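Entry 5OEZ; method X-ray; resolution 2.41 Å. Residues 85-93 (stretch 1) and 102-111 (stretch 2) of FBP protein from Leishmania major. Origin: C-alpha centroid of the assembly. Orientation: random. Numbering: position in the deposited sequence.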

# COMPACT_ATOMS: atom_id res chain seq x y z
N LEU C 85 8.08 -4.76 22.52
CA LEU C 85 7.62 -5.44 23.75
C LEU C 85 8.19 -4.79 24.99
O LEU C 85 7.46 -4.56 25.95
N LEU C 86 9.49 -4.49 24.99
CA LEU C 86 10.12 -3.85 26.15
C LEU C 86 9.56 -2.45 26.43
O LEU C 86 9.43 -2.07 27.59
N SER C 87 9.21 -1.70 25.38
CA SER C 87 8.64 -0.37 25.56
C SER C 87 7.14 -0.38 25.86
O SER C 87 6.58 0.67 26.15
N SER C 88 6.49 -1.53 25.78
CA SER C 88 5.05 -1.60 26.05
C SER C 88 4.66 -1.29 27.51
O SER C 88 3.50 -0.92 27.75
N THR C 89 5.60 -1.46 28.45
CA THR C 89 5.37 -1.48 29.90
C THR C 89 4.64 -2.72 30.41
O THR C 89 4.33 -2.81 31.60
N SER C 90 4.39 -3.70 29.55
CA SER C 90 3.59 -4.88 29.92
C SER C 90 4.41 -6.11 30.32
O SER C 90 3.84 -7.04 30.90
N VAL C 91 5.69 -6.16 29.98
CA VAL C 91 6.46 -7.40 30.14
C VAL C 91 7.43 -7.30 31.31
O VAL C 91 8.06 -6.27 31.53
N CYS C 92 7.51 -8.39 32.06
CA CYS C 92 8.54 -8.59 33.08
C CYS C 92 9.79 -9.21 32.45
O CYS C 92 10.92 -8.73 32.65
N VAL C 93 9.58 -10.26 31.67
CA VAL C 93 10.65 -11.06 31.13
C VAL C 93 10.35 -11.37 29.67
O VAL C 93 9.22 -11.68 29.32
N MET C 102 17.20 -15.19 28.86
CA MET C 102 16.08 -14.27 28.95
C MET C 102 16.55 -12.85 29.24
O MET C 102 17.64 -12.62 29.79
N ILE C 103 15.71 -11.89 28.86
CA ILE C 103 15.95 -10.46 29.13
C ILE C 103 14.94 -9.98 30.15
O ILE C 103 13.76 -10.26 30.01
N ILE C 104 15.41 -9.28 31.16
CA ILE C 104 14.56 -8.73 32.21
C ILE C 104 14.34 -7.26 31.84
O ILE C 104 15.29 -6.54 31.56
N ALA C 105 13.08 -6.84 31.82
CA ALA C 105 12.75 -5.43 31.59
C ALA C 105 13.29 -4.59 32.74
O ALA C 105 13.36 -5.06 33.88
N GLU C 106 13.67 -3.34 32.44
CA GLU C 106 14.16 -2.41 33.49
C GLU C 106 13.03 -1.98 34.40
O GLU C 106 11.89 -1.83 33.94
N SER C 107 13.35 -1.78 35.68
CA SER C 107 12.33 -1.57 36.74
C SER C 107 11.25 -0.51 36.49
O SER C 107 10.08 -0.76 36.81
N GLY C 108 11.63 0.63 35.92
CA GLY C 108 10.67 1.71 35.60
C GLY C 108 9.51 1.35 34.68
O GLY C 108 8.43 1.91 34.80
N ARG C 109 9.73 0.41 33.76
CA ARG C 109 8.71 0.00 32.79
C ARG C 109 8.49 -1.52 32.82
O ARG C 109 8.36 -2.16 31.77
N ARG C 110 8.44 -2.09 34.02
CA ARG C 110 8.32 -3.54 34.22
C ARG C 110 6.86 -3.97 34.49
O ARG C 110 6.29 -3.58 35.50
N GLY C 111 6.28 -4.74 33.58
CA GLY C 111 4.92 -5.30 33.74
C GLY C 111 4.94 -6.69 34.37
O GLY C 111 5.90 -7.04 35.05

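The two stretches bury 686 Å² between them, and two backbone hydrogen bonds set the frame on which the side chains are arranged: Ala-105 N to Cys-92 O (3.0 Å, 168° at the hydrogen) and Gly-111 N to Val-91 O (3.1 Å, 152°). Val-93 and Ile-104 form an antiparallel, non-hydrogen-bonded pair with CA atoms 4.7 Å apart, so their side chains share one face of the sheet. Val-93 is t (168°) and Ile-104 is m,p; the closest approach between them, Val-93 CG2 to Ile-104 CG1, is a loose 4.4 Å. Val-93 CG1 makes the tighter contact, 3.7 Å from SD of Met-102, whose m,t,m chain starts from a CA-to-CB bond pointing toward stretch 1.

Ala-105 also points toward stretch 1. Its methyl lies close to backbone, with CB 3.3 Å from Val-91 O, and it meets two apolar side chains: CB is 4.1 Å from Leu-86 CD2 and 4.3 Å from Val-91 CG2. The m,t rotamer of Leu-86 brings that same CD2 within 4.4 Å of Ile-103 CG2. Val-91, chi1 -43°, directs its CA-to-CB bond away, yet CG2 still reaches the alanine methyl.

Arg-109 has the largest area covered by the opposing stretch, 104 Å². Its CB leaves sideways, but chi1 of 53° (p) followed by t,t and a chi4 of 173° extends the chain along the end of the helix. CD comes 3.5 Å from Leu-86 O, which lies over one face of the guanidinium, and NH1 is 3.6 Å from Ser-87 CA. The charge is answered within its own stretch by a long salt bridge, Arg-109 NH2 to Glu-106 OE1 at 3.9 Å; the oxygen is well out of the guanidinium plane, so no N-H points at it.

Arg-110 starts away from stretch 1. With t,t,m torsions it folds back on its own stretch, where NH2 (2.8 Å) and NE (3.0 Å) both donate to Ala-105 O. Its aliphatic part still borders Cys-92, CG lying 4.3 Å from SG of that t rotamer.

Beyond the helix, Thr-89 has positive phi (71°). Its p rotamer accompanies a very short bond from OG1 to Ser-88 O, 2.5 Å, while CG2 faces Arg-109 CB at 4.2 Å. Ser-88, also p, points away: OG donates to Leu-85 O (2.6 Å) and accepts from Ser-90 N (3.1 Å). At Gly-111 an ideal CB would fall 2.2 Å from Ser-90 C, so the close backbone approach here leaves no room for a side chain.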

# COMPACT_ATOMS: atom_id res chain seq x y z
CB LEU C 85 7.93 -6.93 23.74
CG LEU C 85 7.10 -7.80 22.79
CD1 LEU C 85 7.73 -9.17 22.63
CD2 LEU C 85 5.67 -7.93 23.26
CB LEU C 86 11.64 -3.81 26.00
CG LEU C 86 12.35 -5.18 26.10
CD1 LEU C 86 13.83 -5.06 25.72
CD2 LEU C 86 12.20 -5.82 27.48
CB SER C 87 8.94 0.53 24.33
OG SER C 87 8.12 0.19 23.21
CB SER C 88 4.49 -2.97 25.66
OG SER C 88 4.96 -4.03 26.50
CB THR C 89 4.63 -0.22 30.44
OG1 THR C 89 3.23 -0.29 30.13
CG2 THR C 89 5.25 1.07 29.89
CB SER C 90 2.65 -5.24 28.77
OG SER C 90 1.60 -4.30 28.70
CB VAL C 91 7.19 -7.84 28.85
CG1 VAL C 91 6.29 -7.67 27.64
CG2 VAL C 91 8.49 -7.08 28.65
CB CYS C 92 7.99 -9.55 34.14
SG CYS C 92 9.13 -9.76 35.50
CB VAL C 93 10.75 -12.40 31.92
CG1 VAL C 93 11.64 -13.45 31.25
CG2 VAL C 93 11.22 -12.13 33.33
CB MET C 102 15.12 -14.74 30.03
CG MET C 102 14.34 -15.99 29.65
SD MET C 102 13.36 -16.69 31.00
CE MET C 102 14.68 -17.43 31.96
CB ILE C 103 15.82 -9.63 27.84
CG1 ILE C 103 16.96 -9.98 26.87
CG2 ILE C 103 15.85 -8.14 28.13
CD1 ILE C 103 16.64 -9.66 25.44
CB ILE C 104 15.22 -8.85 33.61
CG1 ILE C 104 15.16 -10.30 34.12
CG2 ILE C 104 14.48 -8.02 34.64
CD1 ILE C 104 15.74 -11.37 33.23
CB ALA C 105 11.25 -5.25 31.47
CB GLU C 106 14.78 -1.17 32.86
CG GLU C 106 16.09 -1.43 32.18
CD GLU C 106 16.34 -0.57 30.96
OE1 GLU C 106 15.55 0.37 30.67
OE2 GLU C 106 17.35 -0.84 30.29
CB SER C 107 12.99 -1.36 38.10
OG SER C 107 13.83 -0.23 38.11
CB ARG C 109 9.10 0.50 31.39
CG ARG C 109 10.50 0.10 30.95
CD ARG C 109 10.81 0.45 29.50
NE ARG C 109 12.03 -0.22 29.05
CZ ARG C 109 12.50 -0.24 27.81
NH1 ARG C 109 11.88 0.40 26.82
NH2 ARG C 109 13.63 -0.90 27.54
CB ARG C 110 9.22 -3.97 35.39
CG ARG C 110 9.29 -5.48 35.64
CD ARG C 110 10.29 -5.81 36.74
NE ARG C 110 11.67 -5.55 36.32
CZ ARG C 110 12.73 -5.48 37.12
NH1 ARG C 110 12.62 -5.64 38.45
NH2 ARG C 110 13.94 -5.23 36.60